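Local coordinates for protein lactococcal phage P2 ORF15 (Lactococcus phage p2, PDB 2WZP) that probably serves as the distal tail (Dit) protein of the phage baseplate, a structural component that helps join the tail to the host-adsorption apparatus, at residues N38-D43 with Y165-L170; L93-E98 with Q105-F110; Q261-I266 with T284-F289; N273-Q278 with E295-R300. All coordinates share one frame; numbering follows the deposited sequence.

From the N terminus, contact 1 opens first, in the loop after strand 32-36, and closes far along the chain on strand 165-173. It ties the N-terminal family region to the first strand of the C-terminal one. Within that long loop lies contact 2, a short local closure between strand 89-95 and helix 100-115. Contacts 3 and 4 follow in the C-terminal region, and their segments cross. Contact 3 joins the start of strand 265-269 to edge strand 284-287. Contact 4 joins strand 276-281 to the loop before strand 305-310. They touch where Leu-288 N meets Tyr-277 O, 2.8 Å apart, a probable hydrogen bond. Contacts 1, 3 and 4 all reach the same six-stranded antiparallel sheet.

Contact 1 of 4, residues N38-D43 with Y165-L170; sequences NLDGTD and YTYENL
Tyr-167 has CG anti to its carbonyl carbon (chi1 -80°), and this places the CD2-CE2 side beside Leu-39 and Asp-40. Tyr-165 takes the position between its backbone N and carbonyl carbon (chi1 75°), which brings its hydroxyl end near the same leucine. Leu-39 CD1 is shared: it lies 3.8 Å from Tyr-165 OH and, at the edge of the Tyr-167 ring, 3.9 Å from Tyr-167 CE2. Asp-40 OD2 comes within 3.7 Å of Tyr-167 CD2, but its salt bridge is to Lys-318, which also makes a cation-pi contact with Tyr-167. Leu-39 and Asp-40 are the central residues of a type II beta turn closed by Gly-41 N to Asn-38 O. The turn lies between strands 32-36 and 46-48 of the N-terminal region and meets the outermost strand 165-173 of the C-terminal sheet. Within the loop, Asn-38 ND2 also makes a bent bond to Asp-43 OD2 (2.7 Å, 133°). Tyr-165 OH hydrogen-bonds Asp-134 OD1, and Thr-121 packs on both Leu-39 and Tyr-165.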
loop_
_atom_site.group_PDB
_atom_site.type_symbol
_atom_site.label_atom_id
_atom_site.label_comp_id
_atom_site.label_asym_id
_atom_site.label_seq_id
_atom_site.Cartn_x
_atom_site.Cartn_y
_atom_site.Cartn_z
ATOM N N ASN M 38 10.725 30.087 -31.698
ATOM C CA ASN M 38 10.135 30.579 -32.932
ATOM C C ASN M 38 10.672 29.848 -34.149
ATOM O O ASN M 38 11.439 30.415 -34.933
ATOM C CB ASN M 38 10.323 32.079 -33.047
ATOM C CG ASN M 38 9.530 32.725 -34.145
ATOM O OD1 ASN M 38 8.657 32.136 -34.805
ATOM N ND2 ASN M 38 9.866 33.956 -34.398
ATOM N N LEU M 39 10.228 28.597 -34.341
ATOM C CA LEU M 39 10.643 27.766 -35.474
ATOM C C LEU M 39 10.546 28.537 -36.784
ATOM O O LEU M 39 9.506 29.127 -37.077
ATOM C CB LEU M 39 9.758 26.524 -35.545
ATOM C CG LEU M 39 10.318 25.176 -36.028
ATOM C CD1 LEU M 39 9.424 24.566 -37.040
ATOM C CD2 LEU M 39 11.761 25.212 -36.411
ATOM N N ASP M 40 11.642 28.596 -37.539
ATOM C CA ASP M 40 11.673 29.273 -38.835
ATOM C C ASP M 40 11.629 30.823 -38.824
ATOM O O ASP M 40 11.574 31.457 -39.889
ATOM C CB ASP M 40 10.731 28.606 -39.869
ATOM C CG ASP M 40 11.147 27.231 -40.413
ATOM O OD1 ASP M 40 12.288 26.777 -40.117
ATOM O OD2 ASP M 40 10.370 26.648 -41.195
ATOM N N GLY M 41 11.774 31.405 -37.630
ATOM C CA GLY M 41 11.894 32.841 -37.438
ATOM C C GLY M 41 13.347 33.169 -37.171
ATOM O O GLY M 41 14.033 32.380 -36.515
ATOM N N THR M 42 13.836 34.331 -37.667
ATOM C CA THR M 42 15.219 34.777 -37.468
ATOM C C THR M 42 15.626 34.945 -35.989
ATOM O O THR M 42 16.820 34.905 -35.687
ATOM C CB THR M 42 15.548 36.040 -38.294
ATOM O OG1 THR M 42 14.734 37.139 -37.875
ATOM C CG2 THR M 42 15.446 35.820 -39.787
ATOM N N ASP M 43 14.649 35.117 -35.081
ATOM C CA ASP M 43 14.878 35.319 -33.650
ATOM C C ASP M 43 14.771 34.029 -32.816
ATOM O O ASP M 43 14.766 34.097 -31.580
ATOM C CB ASP M 43 13.914 36.402 -33.118
ATOM C CG ASP M 43 12.432 36.098 -33.299
ATOM O OD1 ASP M 43 11.613 36.545 -32.443
ATOM O OD2 ASP M 43 12.084 35.452 -34.304
ATOM N N TYR M 165 4.188 17.435 -37.166
ATOM C CA TYR M 165 4.167 18.109 -38.435
ATOM C C TYR M 165 5.583 18.299 -38.930
ATOM O O TYR M 165 6.547 18.125 -38.184
ATOM C CB TYR M 165 3.391 19.447 -38.360
ATOM C CG TYR M 165 4.088 20.603 -37.675
ATOM C CD1 TYR M 165 4.954 21.439 -38.379
ATOM C CD2 TYR M 165 3.851 20.886 -36.337
ATOM C CE1 TYR M 165 5.574 22.517 -37.759
ATOM C CE2 TYR M 165 4.469 21.957 -35.705
ATOM C CZ TYR M 165 5.317 22.782 -36.420
ATOM O OH TYR M 165 5.939 23.827 -35.773
ATOM N N THR M 166 5.682 18.629 -40.210
ATOM C CA THR M 166 6.866 18.994 -40.959
ATOM C C THR M 166 6.386 20.047 -41.914
ATOM O O THR M 166 5.176 20.151 -42.170
ATOM C CB THR M 166 7.513 17.816 -41.731
ATOM O OG1 THR M 166 6.593 17.258 -42.654
ATOM C CG2 THR M 166 8.073 16.746 -40.829
ATOM N N TYR M 167 7.324 20.824 -42.448
ATOM C CA TYR M 167 6.974 21.833 -43.424
ATOM C C TYR M 167 7.403 21.364 -44.763
ATOM O O TYR M 167 8.453 20.726 -44.916
ATOM C CB TYR M 167 7.607 23.190 -43.097
ATOM C CG TYR M 167 6.878 23.994 -42.041
ATOM C CD1 TYR M 167 5.573 24.435 -42.251
ATOM C CD2 TYR M 167 7.521 24.386 -40.865
ATOM C CE1 TYR M 167 4.895 25.175 -41.282
ATOM C CE2 TYR M 167 6.871 25.173 -39.913
ATOM C CZ TYR M 167 5.550 25.550 -40.120
ATOM O OH TYR M 167 4.891 26.337 -39.217
ATOM N N GLU M 168 6.584 21.672 -45.750
ATOM C CA GLU M 168 6.879 21.365 -47.139
ATOM C C GLU M 168 6.703 22.642 -47.911
ATOM O O GLU M 168 5.637 23.260 -47.877
ATOM C CB GLU M 168 5.955 20.260 -47.669
ATOM C CG GLU M 168 6.280 19.811 -49.087
ATOM C CD GLU M 168 5.270 18.894 -49.752
ATOM O OE1 GLU M 168 5.585 18.392 -50.855
ATOM O OE2 GLU M 168 4.167 18.680 -49.191
ATOM N N ASN M 169 7.737 23.023 -48.633
ATOM C CA ASN M 169 7.727 24.225 -49.484
ATOM C C ASN M 169 7.500 23.824 -50.925
ATOM O O ASN M 169 8.183 22.936 -51.421
ATOM C CB ASN M 169 9.001 25.014 -49.287
ATOM C CG ASN M 169 8.996 25.734 -47.955
ATOM O OD1 ASN M 169 8.693 26.918 -47.883
ATOM N ND2 ASN M 169 9.222 25.025 -46.848
ATOM N N LEU M 170 6.436 24.358 -51.536
ATOM C CA LEU M 170 6.030 24.080 -52.914
ATOM C C LEU M 170 5.749 25.368 -53.674
ATOM O O LEU M 170 5.078 26.269 -53.164
ATOM C CB LEU M 170 4.751 23.232 -52.958
ATOM C CG LEU M 170 4.756 21.812 -52.395
ATOM C CD1 LEU M 170 3.404 21.182 -52.569
ATOM C CD2 LEU M 170 5.794 20.944 -53.092
#

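Contact 2 of 4, residues L93-E98 with Q105-F110; sequences LETFGE and QLMKDF
Leu-93 splits its two methyl groups between two helix residues. Leu-93 CD1 lies 3.7 Å from Phe-110 CE2, at an oblique approach to the ring. Leu-93 CD2 lies 3.9 Å from Met-107 SD. The leucine's CG is anti to its backbone N (chi1 167°), which sets CD1 against Phe-110 and CD2 against Met-107. Further along the strand, Thr-95 CG2 faces Met-107 CG at a looser 4.3 Å. Just past the strand's end Leu-106 CD1 rests on the backbone of Gly-97, 3.7 Å from Gly-97 N. No hydrogen bond crosses between the segments. The next shell is polar: Asn-103 OD1, one turn earlier in the helix, bonds both Thr-95 OG1 and Gly-97 N and so ties the strand end to the helix start. Phe-110 also meets Trp-47 edge-to-face. The axes of the short pieces 93-95 and 105-110 approach to 9.6 Å, with N-to-C directions 136° apart. Helix 100-115 packs on the seven-stranded antiparallel sheet, where 89-95 lies between 54-57 and 153-163; Leu-93 and Phe-110 both touch Val-54.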
loop_
_atom_site.group_PDB
_atom_site.type_symbol
_atom_site.label_atom_id
_atom_site.label_comp_id
_atom_site.label_asym_id
_atom_site.label_seq_id
_atom_site.Cartn_x
_atom_site.Cartn_y
_atom_site.Cartn_z
ATOM N N LEU M 93 11.827 17.473 -15.902
ATOM C CA LEU M 93 12.687 18.598 -16.268
ATOM C C LEU M 93 13.819 18.632 -15.249
ATOM O O LEU M 93 13.590 18.737 -14.040
ATOM C CB LEU M 93 11.848 19.908 -16.326
ATOM C CG LEU M 93 12.525 21.296 -16.386
ATOM C CD1 LEU M 93 12.985 21.607 -17.767
ATOM C CD2 LEU M 93 11.535 22.371 -16.086
ATOM N N GLU M 94 15.026 18.405 -15.738
ATOM C CA GLU M 94 16.227 18.348 -14.931
ATOM C C GLU M 94 17.243 19.393 -15.388
ATOM O O GLU M 94 17.379 19.633 -16.605
ATOM C CB GLU M 94 16.808 16.939 -14.998
ATOM C CG GLU M 94 16.200 16.005 -13.961
ATOM C CD GLU M 94 16.863 14.649 -13.805
ATOM O OE1 GLU M 94 18.089 14.536 -14.044
ATOM O OE2 GLU M 94 16.153 13.697 -13.409
ATOM N N THR M 95 17.928 20.045 -14.416
ATOM C CA THR M 95 18.968 21.058 -14.719
ATOM C C THR M 95 20.371 20.567 -14.385
ATOM O O THR M 95 20.537 19.703 -13.518
ATOM C CB THR M 95 18.646 22.461 -14.211
ATOM O OG1 THR M 95 18.866 22.547 -12.799
ATOM C CG2 THR M 95 17.238 22.942 -14.614
ATOM N N PHE M 96 21.378 21.055 -15.138
ATOM C CA PHE M 96 22.776 20.627 -15.019
ATOM C C PHE M 96 23.756 21.803 -14.844
ATOM O O PHE M 96 24.874 21.771 -15.355
ATOM C CB PHE M 96 23.150 19.649 -16.164
ATOM C CG PHE M 96 22.211 18.460 -16.249
ATOM C CD1 PHE M 96 22.547 17.238 -15.669
ATOM C CD2 PHE M 96 20.976 18.567 -16.881
ATOM C CE1 PHE M 96 21.654 16.148 -15.712
ATOM C CE2 PHE M 96 20.077 17.491 -16.890
ATOM C CZ PHE M 96 20.426 16.282 -16.321
ATOM N N GLY M 97 23.325 22.821 -14.106
ATOM C CA GLY M 97 24.168 23.961 -13.762
ATOM C C GLY M 97 25.189 23.542 -12.726
ATOM O O GLY M 97 24.947 22.605 -11.956
ATOM N N GLU M 98 26.356 24.189 -12.739
ATOM C CA GLU M 98 27.454 23.832 -11.843
ATOM C C GLU M 98 27.435 24.574 -10.504
ATOM O O GLU M 98 28.314 24.354 -9.668
ATOM C CB GLU M 98 28.803 23.944 -12.559
ATOM C CG GLU M 98 29.060 22.799 -13.534
ATOM C CD GLU M 98 29.579 23.199 -14.904
ATOM O OE1 GLU M 98 30.576 23.955 -14.974
ATOM O OE2 GLU M 98 29.006 22.726 -15.913
ATOM N N GLN M 105 19.207 30.495 -12.606
ATOM C CA GLN M 105 19.241 31.205 -13.879
ATOM C C GLN M 105 18.668 30.352 -15.017
ATOM O O GLN M 105 17.846 30.852 -15.789
ATOM C CB GLN M 105 20.668 31.663 -14.205
ATOM C CG GLN M 105 20.736 32.703 -15.323
ATOM C CD GLN M 105 20.202 34.022 -14.855
ATOM O OE1 GLN M 105 20.841 34.709 -14.071
ATOM N NE2 GLN M 105 19.026 34.410 -15.332
ATOM N N LEU M 106 19.083 29.072 -15.110
ATOM C CA LEU M 106 18.604 28.125 -16.125
ATOM C C LEU M 106 17.093 27.900 -16.036
ATOM O O LEU M 106 16.440 27.973 -17.067
ATOM C CB LEU M 106 19.347 26.789 -16.029
ATOM C CG LEU M 106 20.814 26.795 -16.470
ATOM C CD1 LEU M 106 21.528 25.583 -15.889
ATOM C CD2 LEU M 106 20.941 26.878 -17.995
ATOM N N MET M 107 16.541 27.666 -14.824
ATOM C CA MET M 107 15.115 27.499 -14.599
ATOM C C MET M 107 14.349 28.738 -15.028
ATOM O O MET M 107 13.407 28.630 -15.800
ATOM C CB MET M 107 14.823 27.227 -13.114
ATOM C CG MET M 107 14.617 25.765 -12.795
ATOM S SD MET M 107 13.309 24.924 -13.731
ATOM C CE MET M 107 11.960 25.040 -12.579
ATOM N N LYS M 108 14.748 29.917 -14.510
ATOM C CA LYS M 108 14.147 31.222 -14.783
ATOM C C LYS M 108 14.143 31.532 -16.281
ATOM O O LYS M 108 13.104 31.926 -16.814
ATOM C CB LYS M 108 14.891 32.314 -14.006
ATOM C CG LYS M 108 14.171 33.643 -13.959
ATOM C CD LYS M 108 14.959 34.659 -13.152
ATOM C CE LYS M 108 14.456 36.072 -13.369
ATOM N NZ LYS M 108 14.672 36.546 -14.768
ATOM N N ASP M 109 15.279 31.327 -16.969
ATOM C CA ASP M 109 15.374 31.609 -18.400
ATOM C C ASP M 109 14.572 30.659 -19.248
ATOM O O ASP M 109 13.876 31.114 -20.150
ATOM C CB ASP M 109 16.837 31.665 -18.868
ATOM C CG ASP M 109 17.660 32.831 -18.338
ATOM O OD1 ASP M 109 17.085 33.704 -17.612
ATOM O OD2 ASP M 109 18.857 32.887 -18.653
ATOM N N PHE M 110 14.644 29.351 -18.971
ATOM C CA PHE M 110 13.902 28.355 -19.728
ATOM C C PHE M 110 12.401 28.568 -19.663
ATOM O O PHE M 110 11.745 28.590 -20.702
ATOM C CB PHE M 110 14.252 26.951 -19.250
ATOM C CG PHE M 110 13.638 25.860 -20.087
ATOM C CD1 PHE M 110 14.061 25.645 -21.391
ATOM C CD2 PHE M 110 12.638 25.046 -19.569
ATOM C CE1 PHE M 110 13.491 24.647 -22.168
ATOM C CE2 PHE M 110 12.070 24.042 -20.348
ATOM C CZ PHE M 110 12.509 23.843 -21.637
#

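Contact 3 of 4, residues Q261-I266 with T284-F289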
loop_
_atom_site.group_PDB
_atom_site.type_symbol
_atom_site.label_atom_id
_atom_site.label_comp_id
_atom_site.label_asym_id
_atom_site.label_seq_id
_atom_site.Cartn_x
_atom_site.Cartn_y
_atom_site.Cartn_z
ATOM N N GLN M 261 -8.458 47.435 -55.778
ATOM C CA GLN M 261 -7.141 47.764 -56.335
ATOM C C GLN M 261 -6.276 46.526 -56.515
ATOM O O GLN M 261 -6.342 45.609 -55.706
ATOM C CB GLN M 261 -6.386 48.724 -55.394
ATOM C CG GLN M 261 -6.965 50.131 -55.285
ATOM C CD GLN M 261 -6.087 51.060 -54.477
ATOM O OE1 GLN M 261 -4.999 50.709 -54.008
ATOM N NE2 GLN M 261 -6.539 52.286 -54.301
ATOM N N VAL M 262 -5.399 46.549 -57.522
ATOM C CA VAL M 262 -4.433 45.478 -57.790
ATOM C C VAL M 262 -3.456 45.362 -56.602
ATOM O O VAL M 262 -2.967 46.366 -56.114
ATOM C CB VAL M 262 -3.698 45.697 -59.152
ATOM C CG1 VAL M 262 -2.700 44.580 -59.440
ATOM C CG2 VAL M 262 -4.702 45.771 -60.286
ATOM N N GLN M 263 -3.180 44.145 -56.152
ATOM C CA GLN M 263 -2.271 43.882 -55.045
ATOM C C GLN M 263 -1.013 43.278 -55.619
ATOM O O GLN M 263 -1.097 42.499 -56.581
ATOM C CB GLN M 263 -2.916 42.889 -54.056
ATOM C CG GLN M 263 -4.232 43.363 -53.420
ATOM C CD GLN M 263 -4.146 44.641 -52.621
ATOM O OE1 GLN M 263 -3.378 44.756 -51.666
ATOM N NE2 GLN M 263 -5.006 45.600 -52.940
ATOM N N ASP M 264 0.162 43.621 -55.055
ATOM C CA ASP M 264 1.429 43.057 -55.547
ATOM C C ASP M 264 1.451 41.521 -55.367
ATOM O O ASP M 264 1.935 40.792 -56.236
ATOM C CB ASP M 264 2.623 43.700 -54.823
ATOM C CG ASP M 264 2.774 45.203 -55.013
ATOM O OD1 ASP M 264 2.248 45.739 -56.023
ATOM O OD2 ASP M 264 3.445 45.837 -54.176
ATOM N N TYR M 265 0.915 41.060 -54.229
ATOM C CA TYR M 265 0.736 39.678 -53.837
ATOM C C TYR M 265 -0.252 39.619 -52.692
ATOM O O TYR M 265 -0.487 40.642 -52.036
ATOM C CB TYR M 265 2.051 39.004 -53.447
ATOM C CG TYR M 265 2.772 39.612 -52.269
ATOM C CD1 TYR M 265 3.749 40.594 -52.456
ATOM C CD2 TYR M 265 2.591 39.111 -50.980
ATOM C CE1 TYR M 265 4.459 41.120 -51.378
ATOM C CE2 TYR M 265 3.294 39.630 -49.895
ATOM C CZ TYR M 265 4.219 40.642 -50.097
ATOM O OH TYR M 265 4.925 41.141 -49.030
ATOM N N ILE M 266 -0.837 38.431 -52.467
ATOM C CA ILE M 266 -1.788 38.160 -51.399
ATOM C C ILE M 266 -1.198 37.080 -50.509
ATOM O O ILE M 266 -0.740 36.060 -51.013
ATOM C CB ILE M 266 -3.134 37.675 -52.001
ATOM C CG1 ILE M 266 -3.774 38.762 -52.913
ATOM C CG2 ILE M 266 -4.108 37.181 -50.892
ATOM C CD1 ILE M 266 -4.892 38.221 -53.875
ATOM N N THR M 284 2.345 48.062 -47.775
ATOM C CA THR M 284 1.045 48.229 -47.125
ATOM C C THR M 284 0.228 46.957 -47.179
ATOM O O THR M 284 -0.024 46.430 -48.271
ATOM C CB THR M 284 0.275 49.425 -47.720
ATOM O OG1 THR M 284 1.122 50.566 -47.766
ATOM C CG2 THR M 284 -0.997 49.752 -46.941
ATOM N N ALA M 285 -0.252 46.512 -45.997
ATOM C CA ALA M 285 -1.097 45.323 -45.876
ATOM C C ALA M 285 -2.545 45.714 -45.646
ATOM O O ALA M 285 -2.848 46.650 -44.900
ATOM C CB ALA M 285 -0.616 44.432 -44.753
ATOM N N LEU M 286 -3.441 44.975 -46.292
ATOM C CA LEU M 286 -4.881 45.168 -46.215
ATOM C C LEU M 286 -5.555 43.849 -45.893
ATOM O O LEU M 286 -5.231 42.859 -46.547
ATOM C CB LEU M 286 -5.334 45.561 -47.613
ATOM C CG LEU M 286 -6.284 46.733 -47.819
ATOM C CD1 LEU M 286 -7.007 46.564 -49.137
ATOM C CD2 LEU M 286 -7.345 46.836 -46.723
ATOM N N ASN M 287 -6.539 43.840 -44.945
ATOM C CA ASN M 287 -7.314 42.634 -44.658
ATOM C C ASN M 287 -8.288 42.376 -45.815
ATOM O O ASN M 287 -9.177 43.184 -46.108
ATOM C CB ASN M 287 -8.019 42.699 -43.321
ATOM C CG ASN M 287 -8.802 41.449 -42.921
ATOM O OD1 ASN M 287 -8.625 40.346 -43.442
ATOM N ND2 ASN M 287 -9.684 41.596 -41.948
ATOM N N LEU M 288 -8.075 41.254 -46.505
ATOM C CA LEU M 288 -8.866 40.869 -47.662
ATOM C C LEU M 288 -9.998 39.960 -47.352
ATOM O O LEU M 288 -10.792 39.674 -48.248
ATOM C CB LEU M 288 -7.982 40.252 -48.733
ATOM C CG LEU M 288 -6.977 41.176 -49.438
ATOM C CD1 LEU M 288 -6.480 40.522 -50.682
ATOM C CD2 LEU M 288 -7.555 42.565 -49.685
ATOM N N PHE M 289 -10.131 39.547 -46.078
ATOM C CA PHE M 289 -11.215 38.677 -45.640
ATOM C C PHE M 289 -12.592 39.228 -46.040
ATOM O O PHE M 289 -13.350 38.469 -46.661
ATOM C CB PHE M 289 -11.143 38.366 -44.139
ATOM C CG PHE M 289 -12.301 37.517 -43.651
ATOM C CD1 PHE M 289 -12.211 36.130 -43.637
ATOM C CD2 PHE M 289 -13.482 38.105 -43.204
ATOM C CE1 PHE M 289 -13.285 35.349 -43.191
ATOM C CE2 PHE M 289 -14.560 37.318 -42.794
ATOM C CZ PHE M 289 -14.444 35.946 -42.769
HETATM O O HOH W 1 -2.584 46.426 -49.777
#
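Ile-266 and Leu-288 make the close part of this contact. Their side chains cross at about a right angle. Leu-288 CD1 fits against both branches of the isoleucine, 3.9 Å from Ile-266 CG1 and 4.1 Å from Ile-266 CG2. Both residues are buried, and Phe-257 of strand 251-257 packs on each of them. The other end is looser. Gln-263 NE2 comes only to 4.4 Å from Leu-286 CD1; Gln-263 is itself buried, but Leu-286 is exposed. Here a water spans the segments: it lies 2.6 Å from Gln-263 OE1 and 3.0 Å from Thr-284 O, within hydrogen-bonding distance of both. Gln-263 is folded back so that NE2 also donates to Gln-261 O at 3.1 Å, from above the carbonyl plane. This bond is consistent with the way the amide is turned. At the far end of strand 284-287, Asn-287 OD1 takes the N-H of Phe-289 in an Asx turn. The two strands do not pair directly; strand 276-281 runs between them, and Asp-264 and Tyr-265 opposite Trp-280 form a classic beta bulge. Such a bulge is a common irregularity of antiparallel sheets, here the six-stranded one of the C-terminal region.

Contact 4 of 4, residues N273-Q278 with E295-R300; sequences NDETYQ and ERYRTR
The two backbones stay well apart, Glu-275 and Arg-300 having CA atoms 10.8 Å from each other, and Tyr-297 is the centre of an inverse gamma turn. Long side chains bridge the gap. Tyr-297 and Tyr-277 come from opposite directions and meet through their hydroxyls. Tyr-297 OH donates to Tyr-277 OH at 2.7 Å. Tyr-277 OH in turn donates to Glu-275 OE1, also at 2.7 Å, using the anti lone pair of that oxygen. The result is a short chain of hydrogen bonds from tyrosine to tyrosine to carboxylate. The ring planes stand at 85°, with centroids 6.0 Å apart, and each hydroxyl oxygen lies at the edge of the other ring. The glutamate reaches this point with an extended chain whose CG is anti to its backbone N (chi1 -167°). Strand 276-281 is an inner strand of the six-stranded antiparallel sheet of the C-terminal region, and these bonds join it to the loop between strands 284-287 and 305-310. Met-292 of that loop packs on both tyrosines. Arg-300 passes the carboxylate with CD 3.8 Å from Glu-275 OE1. Arg-300 NE is 4.3 Å from Glu-275 OE1, beyond a salt bridge, though the opposite charges probably still attract. Both charges have firmer partners in a chain of another protein: Arg-300 NH2 pairs with an acidic side chain there and Glu-275 OE2 with a basic one.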
loop_
_atom_site.group_PDB
_atom_site.type_symbol
_atom_site.label_atom_id
_atom_site.label_comp_id
_atom_site.label_asym_id
_atom_site.label_seq_id
_atom_site.Cartn_x
_atom_site.Cartn_y
_atom_site.Cartn_z
ATOM N N ASN M 273 -5.171 29.226 -35.597
ATOM C CA ASN M 273 -4.648 30.111 -34.555
ATOM C C ASN M 273 -3.857 31.324 -35.094
ATOM O O ASN M 273 -3.466 32.214 -34.341
ATOM C CB ASN M 273 -3.863 29.305 -33.537
ATOM C CG ASN M 273 -4.673 28.166 -32.969
ATOM O OD1 ASN M 273 -5.743 28.348 -32.362
ATOM N ND2 ASN M 273 -4.191 26.958 -33.176
ATOM N N ASP M 274 -3.598 31.355 -36.389
ATOM C CA ASP M 274 -2.946 32.496 -37.022
ATOM C C ASP M 274 -3.465 32.645 -38.437
ATOM O O ASP M 274 -2.707 32.719 -39.393
ATOM C CB ASP M 274 -1.409 32.397 -36.952
ATOM C CG ASP M 274 -0.638 33.588 -37.486
ATOM O OD1 ASP M 274 -0.963 34.737 -37.095
ATOM O OD2 ASP M 274 0.278 33.375 -38.281
ATOM N N GLU M 275 -4.789 32.690 -38.557
ATOM C CA GLU M 275 -5.542 32.751 -39.812
ATOM C C GLU M 275 -5.436 34.153 -40.392
ATOM O O GLU M 275 -5.778 35.118 -39.713
ATOM C CB GLU M 275 -7.006 32.309 -39.562
ATOM C CG GLU M 275 -7.804 32.027 -40.816
ATOM C CD GLU M 275 -9.216 31.516 -40.626
ATOM O OE1 GLU M 275 -9.799 31.046 -41.629
ATOM O OE2 GLU M 275 -9.747 31.592 -39.494
ATOM N N THR M 276 -4.924 34.264 -41.626
ATOM C CA THR M 276 -4.625 35.518 -42.331
ATOM C C THR M 276 -5.023 35.441 -43.808
ATOM O O THR M 276 -4.722 34.449 -44.475
ATOM C CB THR M 276 -3.099 35.778 -42.268
ATOM O OG1 THR M 276 -2.629 35.692 -40.927
ATOM C CG2 THR M 276 -2.706 37.088 -42.854
ATOM N N TYR M 277 -5.668 36.518 -44.319
ATOM C CA TYR M 277 -5.994 36.717 -45.734
ATOM C C TYR M 277 -5.668 38.201 -46.005
ATOM O O TYR M 277 -6.496 39.086 -45.772
ATOM C CB TYR M 277 -7.454 36.339 -46.054
ATOM C CG TYR M 277 -7.823 34.964 -45.551
ATOM C CD1 TYR M 277 -7.453 33.821 -46.253
ATOM C CD2 TYR M 277 -8.504 34.801 -44.349
ATOM C CE1 TYR M 277 -7.754 32.547 -45.772
ATOM C CE2 TYR M 277 -8.841 33.535 -43.876
ATOM C CZ TYR M 277 -8.446 32.409 -44.578
ATOM O OH TYR M 277 -8.750 31.162 -44.083
ATOM N N GLN M 278 -4.430 38.485 -46.377
ATOM C CA GLN M 278 -4.077 39.872 -46.524
ATOM C C GLN M 278 -3.385 40.193 -47.855
ATOM O O GLN M 278 -2.502 39.460 -48.273
ATOM C CB GLN M 278 -3.263 40.366 -45.290
ATOM C CG GLN M 278 -1.896 39.701 -45.210
ATOM C CD GLN M 278 -0.931 40.136 -44.148
ATOM O OE1 GLN M 278 0.182 39.580 -44.070
ATOM N NE2 GLN M 278 -1.294 41.132 -43.337
ATOM N N GLU M 295 -19.201 31.982 -50.025
ATOM C CA GLU M 295 -19.933 30.817 -50.513
ATOM C C GLU M 295 -19.010 29.728 -51.089
ATOM O O GLU M 295 -19.312 28.546 -50.956
ATOM C CB GLU M 295 -20.976 31.220 -51.550
ATOM C CG GLU M 295 -21.734 30.024 -52.096
ATOM C CD GLU M 295 -22.936 30.309 -52.963
ATOM O OE1 GLU M 295 -23.588 29.328 -53.393
ATOM O OE2 GLU M 295 -23.254 31.504 -53.170
ATOM N N ARG M 296 -17.917 30.112 -51.735
ATOM C CA ARG M 296 -16.975 29.158 -52.306
ATOM C C ARG M 296 -16.064 28.562 -51.254
ATOM O O ARG M 296 -15.540 27.467 -51.462
ATOM C CB ARG M 296 -16.125 29.838 -53.374
ATOM C CG ARG M 296 -16.705 29.704 -54.737
ATOM C CD ARG M 296 -15.721 30.264 -55.697
ATOM N NE ARG M 296 -15.012 29.220 -56.421
ATOM C CZ ARG M 296 -14.338 29.450 -57.537
ATOM N NH1 ARG M 296 -13.733 28.457 -58.167
ATOM N NH2 ARG M 296 -14.268 30.676 -58.036
ATOM N N TYR M 297 -15.807 29.310 -50.166
ATOM C CA TYR M 297 -14.985 28.836 -49.055
ATOM C C TYR M 297 -15.886 27.968 -48.190
ATOM O O TYR M 297 -16.387 28.436 -47.172
ATOM C CB TYR M 297 -14.446 30.023 -48.246
ATOM C CG TYR M 297 -13.233 29.722 -47.399
ATOM C CD1 TYR M 297 -12.657 28.459 -47.391
ATOM C CD2 TYR M 297 -12.621 30.716 -46.653
ATOM C CE1 TYR M 297 -11.514 28.189 -46.648
ATOM C CE2 TYR M 297 -11.463 30.464 -45.923
ATOM C CZ TYR M 297 -10.917 29.194 -45.917
ATOM O OH TYR M 297 -9.792 28.930 -45.175
ATOM N N ARG M 298 -16.148 26.731 -48.641
ATOM C CA ARG M 298 -17.038 25.806 -47.960
ATOM C C ARG M 298 -16.361 25.259 -46.711
ATOM O O ARG M 298 -16.979 25.201 -45.650
ATOM C CB ARG M 298 -17.497 24.675 -48.924
ATOM C CG ARG M 298 -18.026 23.367 -48.236
ATOM C CD ARG M 298 -19.394 23.529 -47.551
ATOM N NE ARG M 298 -19.803 22.439 -46.644
ATOM C CZ ARG M 298 -19.488 22.350 -45.348
ATOM N NH1 ARG M 298 -18.676 23.243 -44.788
ATOM N NH2 ARG M 298 -19.953 21.350 -44.613
ATOM N N THR M 299 -15.082 24.889 -46.835
ATOM C CA THR M 299 -14.305 24.265 -45.762
ATOM C C THR M 299 -12.811 24.581 -45.850
ATOM O O THR M 299 -12.329 25.017 -46.896
ATOM C CB THR M 299 -14.542 22.739 -45.793
ATOM O OG1 THR M 299 -13.888 22.169 -44.667
ATOM C CG2 THR M 299 -14.003 22.063 -47.094
ATOM N N ARG M 300 -12.082 24.306 -44.762
ATOM C CA ARG M 300 -10.627 24.470 -44.637
ATOM C C ARG M 300 -10.019 23.064 -44.698
ATOM O O ARG M 300 -8.797 22.942 -44.761
ATOM C CB ARG M 300 -10.263 25.100 -43.267
ATOM C CG ARG M 300 -10.193 26.642 -43.188
ATOM C CD ARG M 300 -9.710 27.202 -41.810
ATOM N NE ARG M 300 -10.687 26.908 -40.758
ATOM C CZ ARG M 300 -10.719 25.772 -40.058
ATOM N NH1 ARG M 300 -9.776 24.851 -40.225
ATOM N NH2 ARG M 300 -11.692 25.556 -39.178
#